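Local coordinates for protein N-alpha-acetyltransferase 30 (PDB 6YGA) that catalyses, as the catalytic subunit of the heterotrimeric NatC complex, transfer of an acetyl group from acetyl-CoA to the N-terminal methionine of proteins such as L-A virus GAG, at residues E14-I19 with F39-P44; I102-M107 with M133-M138. One frame throughout, in Å; residues are numbered along the deposited sequence.

Contact 1: residues E14-I19 with F39-P44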
loop_
_atom_site.group_PDB
_atom_site.type_symbol
_atom_site.label_atom_id
_atom_site.label_comp_id
_atom_site.label_asym_id
_atom_site.label_seq_id
_atom_site.Cartn_x
_atom_site.Cartn_y
_atom_site.Cartn_z
ATOM N N GLU A 14 5.957 39.365 -6.129
ATOM C CA GLU A 14 7.112 38.765 -6.791
ATOM C C GLU A 14 7.757 37.693 -5.920
ATOM O O GLU A 14 8.242 36.678 -6.433
ATOM C CB GLU A 14 8.130 39.844 -7.155
ATOM C CG GLU A 14 7.760 40.658 -8.383
ATOM C CD GLU A 14 8.851 41.624 -8.791
ATOM O OE1 GLU A 14 9.854 41.731 -8.054
ATOM O OE2 GLU A 14 8.704 42.273 -9.847
ATOM N N GLN A 15 7.783 37.905 -4.603
ATOM C CA GLN A 15 8.286 36.878 -3.698
ATOM C C GLN A 15 7.442 35.613 -3.799
ATOM O O GLN A 15 7.971 34.497 -3.827
ATOM C CB GLN A 15 8.296 37.422 -2.270
ATOM C CG GLN A 15 9.346 36.825 -1.357
ATOM C CD GLN A 15 9.304 37.431 0.031
ATOM O OE1 GLN A 15 8.397 37.157 0.816
ATOM N NE2 GLN A 15 10.287 38.270 0.339
ATOM N N PHE A 16 6.119 35.782 -3.866
ATOM C CA PHE A 16 5.206 34.656 -4.041
ATOM C C PHE A 16 5.552 33.851 -5.287
ATOM O O PHE A 16 5.694 32.624 -5.230
ATOM C CB PHE A 16 3.769 35.180 -4.122
ATOM C CG PHE A 16 2.708 34.120 -3.963
ATOM C CD1 PHE A 16 2.470 33.190 -4.964
ATOM C CD2 PHE A 16 1.925 34.079 -2.821
ATOM C CE1 PHE A 16 1.489 32.224 -4.816
ATOM C CE2 PHE A 16 0.939 33.118 -2.667
ATOM C CZ PHE A 16 0.722 32.189 -3.667
ATOM N N ALA A 17 5.679 34.528 -6.429
ATOM C CA ALA A 17 5.920 33.821 -7.682
ATOM C C ALA A 17 7.264 33.104 -7.666
ATOM O O ALA A 17 7.401 32.018 -8.238
ATOM C CB ALA A 17 5.845 34.795 -8.858
ATOM N N SER A 18 8.269 33.695 -7.016
ATOM C CA SER A 18 9.591 33.078 -6.985
ATOM C C SER A 18 9.567 31.761 -6.220
ATOM O O SER A 18 10.280 30.814 -6.575
ATOM C CB SER A 18 10.601 34.039 -6.366
ATOM O OG SER A 18 10.450 35.354 -6.874
ATOM N N ILE A 19 8.759 31.687 -5.160
ATOM C CA ILE A 19 8.624 30.447 -4.399
ATOM C C ILE A 19 8.011 29.356 -5.265
ATOM O O ILE A 19 8.439 28.196 -5.225
ATOM C CB ILE A 19 7.790 30.697 -3.130
ATOM C CG1 ILE A 19 8.508 31.679 -2.201
ATOM C CG2 ILE A 19 7.485 29.390 -2.412
ATOM C CD1 ILE A 19 7.656 32.168 -1.052
ATOM N N PHE A 39 -1.651 27.152 1.476
ATOM C CA PHE A 39 -0.606 27.238 2.489
ATOM C C PHE A 39 -0.325 28.684 2.889
ATOM O O PHE A 39 -0.392 29.033 4.071
ATOM C CB PHE A 39 0.678 26.579 1.979
ATOM C CG PHE A 39 0.723 25.085 2.164
ATOM C CD1 PHE A 39 1.100 24.538 3.380
ATOM C CD2 PHE A 39 0.415 24.228 1.116
ATOM C CE1 PHE A 39 1.152 23.167 3.556
ATOM C CE2 PHE A 39 0.466 22.853 1.286
ATOM C CZ PHE A 39 0.835 22.324 2.509
ATOM N N LEU A 40 -0.016 29.539 1.913
ATOM C CA LEU A 40 0.597 30.828 2.219
ATOM C C LEU A 40 -0.399 31.852 2.746
ATOM O O LEU A 40 -0.030 32.703 3.561
ATOM C CB LEU A 40 1.310 31.376 0.980
ATOM C CG LEU A 40 2.764 30.944 0.753
ATOM C CD1 LEU A 40 2.914 29.433 0.606
ATOM C CD2 LEU A 40 3.339 31.662 -0.460
ATOM N N ASN A 41 -1.651 31.801 2.295
ATOM C CA ASN A 41 -2.633 32.762 2.778
ATOM C C ASN A 41 -3.137 32.420 4.173
ATOM O O ASN A 41 -3.414 33.326 4.968
ATOM C CB ASN A 41 -3.798 32.855 1.793
ATOM C CG ASN A 41 -3.456 33.689 0.578
ATOM O OD1 ASN A 41 -2.497 33.397 -0.140
ATOM N ND2 ASN A 41 -4.236 34.735 0.339
ATOM N N GLN A 42 -3.236 31.135 4.503
ATOM C CA GLN A 42 -3.755 30.728 5.802
ATOM C C GLN A 42 -2.663 30.557 6.853
ATOM O O GLN A 42 -2.918 30.794 8.041
ATOM C CB GLN A 42 -4.559 29.437 5.652
ATOM C CG GLN A 42 -5.734 29.586 4.688
ATOM C CD GLN A 42 -6.599 28.347 4.605
ATOM O OE1 GLN A 42 -6.110 27.245 4.350
ATOM N NE2 GLN A 42 -7.898 28.523 4.814
ATOM N N TRP A 43 -1.453 30.166 6.455
ATOM C CA TRP A 43 -0.299 30.102 7.352
ATOM C C TRP A 43 0.854 30.893 6.743
ATOM O O TRP A 43 1.885 30.316 6.370
ATOM C CB TRP A 43 0.129 28.660 7.615
ATOM C CG TRP A 43 -0.922 27.815 8.257
ATOM C CD1 TRP A 43 -1.154 27.666 9.594
ATOM C CD2 TRP A 43 -1.879 26.988 7.587
ATOM N NE1 TRP A 43 -2.202 26.802 9.797
ATOM C CE2 TRP A 43 -2.663 26.371 8.581
ATOM C CE3 TRP A 43 -2.150 26.712 6.244
ATOM C CZ2 TRP A 43 -3.700 25.496 8.275
ATOM C CZ3 TRP A 43 -3.179 25.843 5.941
ATOM C CH2 TRP A 43 -3.942 25.245 6.953
ATOM N N PRO A 44 0.717 32.218 6.627
ATOM C CA PRO A 44 1.848 33.009 6.116
ATOM C C PRO A 44 3.050 32.974 7.036
ATOM O O PRO A 44 4.187 33.097 6.568
ATOM C CB PRO A 44 1.262 34.422 5.999
ATOM C CG PRO A 44 0.184 34.452 7.016
ATOM C CD PRO A 44 -0.412 33.076 7.027
#
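F16 and L40 carry most of this contact, and what joins them is purely apolar. One methyl of the leucine, CD2, lies against one side of the phenylalanine ring, with L40 CD2 3.6 Å from F16 CE2 and 3.7 Å from F16 CD2. The methyl approaches at a slant, neither squarely over the ring nor in its plane, and L40 CB follows behind it, 4.1 Å from F16 CE2. The F16 side chain starts out alongside the opposing segment rather than at it. With CG anti to the backbone N (chi1 -166°), the ring swings out from the helix and its far end closes the distance. I19, about one turn further along the helix, heads toward 39-44 and adds a looser touch to the same methyl: I19 CD1 is 4.4 Å from L40 CD2. That one leucine branch therefore meets both an aromatic ring and an isoleucine tip.

The polar element is slight. The amide oxygen N41 OD1 lies at the rim of the F16 ring, near its plane and 4.3 Å from F16 CE2, while N41 ND2 turns to a weak hydrogen bond with the backbone oxygen of E38 in the N-alpha-acetyltransferase 35 subunit. Within 14-19, the carbonyl oxygen of E14 accepts from both S18 N and S18 OG, which reach it from opposite faces of its plane; the hydroxyl bond is short, S18 OG to E14 O 2.6 Å.

Helix 13-26 thus packs against the segment 39-44 that leaves helix 33-40, where F16 also touches Y36 and R37. In the GNAT fold two helices link the first two strands, here 3-7 and 47-52; I19 and L40 share L8 as a neighbour, and strand 47-52 borders both, I49 touching I19 and T47 touching L40.

Contact 2: residues I102-M107 with M133-M138; sequences IAIDKM and MGFIRM. With EDO (1,2-ethanediol), chain B.
A single methyl does all the bridging here: CD1 of I104 meets both the selenomethionine M133 and the ring of F135, and the two backbones stay far apart. Toward M133 the meeting is tip to tip, I104 CD1 to M133 CE 3.7 Å. The M133 chain is extended as far as the selenium, then bends at its last torsion (chi3 60°), which sets the terminal methyl before the isoleucine. F135 comes from the opposite direction to I104 and offers its edge: I104 CD1 lies in the ring plane, 3.8 Å from F135 CE1 and 4.1 Å from F135 CZ.

Between these two side chains the main chain turns at G134. Its positive phi (118°) and two bonds back into the last helical turn make a Schellman motif, ending the helix before the chain enters strand 136-141. At the far end of the segment, M138 O accepts a 2.6 Å hydrogen bond from O2 of a 1,2-ethanediol, probably carried over from crystallisation, which also binds R588 of the N-alpha-acetyltransferase 35 subunit.

That subunit supplies F578 to pack on both I104 and M133, so their meeting point adjoins the subunit interface. From within the chain, I115 touches I104 and F135, and L117 adds to the ring's surroundings. The arrangement belongs to the GNAT acetyltransferase fold: helix 95-109 packs on the central mixed sheet, while the turn after helix 124-131 leads into strand 136-141, outermost in this chain's sheet, and lodges F135 against strands 114-120 and 151-157.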
loop_
_atom_site.group_PDB
_atom_site.type_symbol
_atom_site.label_atom_id
_atom_site.label_comp_id
_atom_site.label_asym_id
_atom_site.label_seq_id
_atom_site.Cartn_x
_atom_site.Cartn_y
_atom_site.Cartn_z
ATOM N N ILE A 102 14.623 26.493 11.161
ATOM C CA ILE A 102 13.924 27.732 11.487
ATOM C C ILE A 102 12.413 27.534 11.418
ATOM O O ILE A 102 11.665 28.180 12.161
ATOM C CB ILE A 102 14.403 28.878 10.574
ATOM C CG1 ILE A 102 13.834 30.217 11.046
ATOM C CG2 ILE A 102 14.017 28.626 9.127
ATOM C CD1 ILE A 102 14.383 31.403 10.299
ATOM N N ALA A 103 11.940 26.628 10.557
ATOM C CA ALA A 103 10.507 26.359 10.478
ATOM C C ALA A 103 10.026 25.570 11.691
ATOM O O ALA A 103 8.977 25.883 12.266
ATOM C CB ALA A 103 10.182 25.612 9.186
ATOM N N ILE A 104 10.777 24.542 12.093
ATOM C CA ILE A 104 10.397 23.771 13.272
ATOM C C ILE A 104 10.470 24.641 14.520
ATOM O O ILE A 104 9.624 24.539 15.417
ATOM C CB ILE A 104 11.279 22.514 13.400
ATOM C CG1 ILE A 104 11.048 21.580 12.210
ATOM C CG2 ILE A 104 10.992 21.783 14.708
ATOM C CD1 ILE A 104 11.843 20.291 12.288
ATOM N N ASP A 105 11.474 25.519 14.590
ATOM C CA ASP A 105 11.575 26.439 15.718
ATOM C C ASP A 105 10.352 27.346 15.795
ATOM O O ASP A 105 9.846 27.625 16.889
ATOM C CB ASP A 105 12.863 27.257 15.604
ATOM C CG ASP A 105 13.086 28.175 16.792
ATOM O OD1 ASP A 105 12.421 29.229 16.866
ATOM O OD2 ASP A 105 13.925 27.840 17.656
ATOM N N LYS A 106 9.854 27.801 14.643
ATOM C CA LYS A 106 8.655 28.632 14.622
ATOM C C LYS A 106 7.434 27.843 15.080
ATOM O O LYS A 106 6.625 28.334 15.876
ATOM C CB LYS A 106 8.439 29.196 13.217
ATOM C CG LYS A 106 7.139 29.967 13.030
ATOM C CD LYS A 106 7.066 31.175 13.954
ATOM C CE LYS A 106 5.803 31.989 13.706
ATOM N NZ LYS A 106 5.697 33.139 14.644
HETATM N N MSE A 107 7.286 26.617 14.587
HETATM C CA MSE A 107 6.133 25.790 14.922
HETATM C C MSE A 107 6.173 25.347 16.386
HETATM O O MSE A 107 5.130 25.241 17.029
HETATM C CB MSE A 107 6.052 24.582 13.978
HETATM C CG MSE A 107 5.738 24.971 12.531
HETATM SE SE MSE A 107 5.340 23.473 11.341
HETATM C CE MSE A 107 7.154 22.929 10.880
HETATM N N MSE A 133 17.645 14.984 12.991
HETATM C CA MSE A 133 17.071 15.996 13.877
HETATM C C MSE A 133 16.176 15.358 14.933
HETATM O O MSE A 133 15.681 16.036 15.834
HETATM C CB MSE A 133 16.276 17.030 13.079
HETATM C CG MSE A 133 17.081 17.731 12.009
HETATM SE SE MSE A 133 16.009 19.038 11.048
HETATM C CE MSE A 133 15.509 20.182 12.538
ATOM N N GLY A 134 15.969 14.049 14.813
ATOM C CA GLY A 134 15.181 13.298 15.767
ATOM C C GLY A 134 13.943 12.659 15.189
ATOM O O GLY A 134 13.252 11.928 15.909
ATOM N N PHE A 135 13.631 12.924 13.922
ATOM C CA PHE A 135 12.504 12.275 13.274
ATOM C C PHE A 135 12.698 10.764 13.267
ATOM O O PHE A 135 13.820 10.265 13.137
ATOM C CB PHE A 135 12.352 12.778 11.837
ATOM C CG PHE A 135 11.671 14.114 11.714
ATOM C CD1 PHE A 135 12.395 15.292 11.824
ATOM C CD2 PHE A 135 10.311 14.190 11.458
ATOM C CE1 PHE A 135 11.772 16.522 11.698
ATOM C CE2 PHE A 135 9.679 15.420 11.332
ATOM C CZ PHE A 135 10.411 16.586 11.450
ATOM N N ILE A 136 11.593 10.036 13.413
ATOM C CA ILE A 136 11.585 8.592 13.240
ATOM C C ILE A 136 10.449 8.229 12.297
ATOM O O ILE A 136 9.458 8.952 12.166
ATOM C CB ILE A 136 11.450 7.823 14.574
ATOM C CG1 ILE A 136 10.199 8.268 15.334
ATOM C CG2 ILE A 136 12.702 8.000 15.423
ATOM C CD1 ILE A 136 9.968 7.504 16.624
ATOM N N ARG A 137 10.615 7.093 11.626
ATOM C CA ARG A 137 9.617 6.596 10.692
ATOM C C ARG A 137 8.483 5.923 11.455
ATOM O O ARG A 137 8.713 5.010 12.255
ATOM C CB ARG A 137 10.262 5.619 9.713
ATOM C CG ARG A 137 11.587 6.126 9.165
ATOM C CD ARG A 137 12.358 5.053 8.426
ATOM N NE ARG A 137 13.700 5.517 8.085
ATOM C CZ ARG A 137 14.641 4.757 7.535
ATOM N NH1 ARG A 137 14.396 3.483 7.258
ATOM N NH2 ARG A 137 15.832 5.273 7.264
HETATM N N MSE A 138 7.261 6.374 11.207
HETATM C CA MSE A 138 6.102 5.858 11.920
HETATM C C MSE A 138 5.184 5.046 11.018
HETATM O O MSE A 138 4.259 4.391 11.496
HETATM C CB MSE A 138 5.318 7.008 12.559
HETATM C CG MSE A 138 6.049 7.670 13.715
HETATM SE SE MSE A 138 6.480 6.384 15.116
HETATM C CE MSE A 138 4.669 5.932 15.683
HETATM C C1 EDO B . 5.210 2.316 15.754
HETATM O O1 EDO B . 6.414 1.563 15.576
HETATM C C2 EDO B . 4.343 2.222 14.502
HETATM O O2 EDO B . 5.011 2.840 13.397
#

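Both contacts are buried and mainly apolar, contact 1 adding an asparagine oxygen at a ring edge, but they lie on opposite sides of the chain's centre, about 21 Å apart between centres and about 7 Å at the nearest atoms. They share no helix or strand. Contact 1 joins two early helices, 13-26 and 33-40, beside strand 47-52; contact 2 joins helix 95-109 to the turn before strand 136-141, near strand 114-120. In each, one methyl serves two neighbours and an aromatic ring is among them, approached obliquely in contact 1 and at its edge in contact 2. Each also borders N-alpha-acetyltransferase 35, contact 1 through N41 and Q42, contact 2 more extensively.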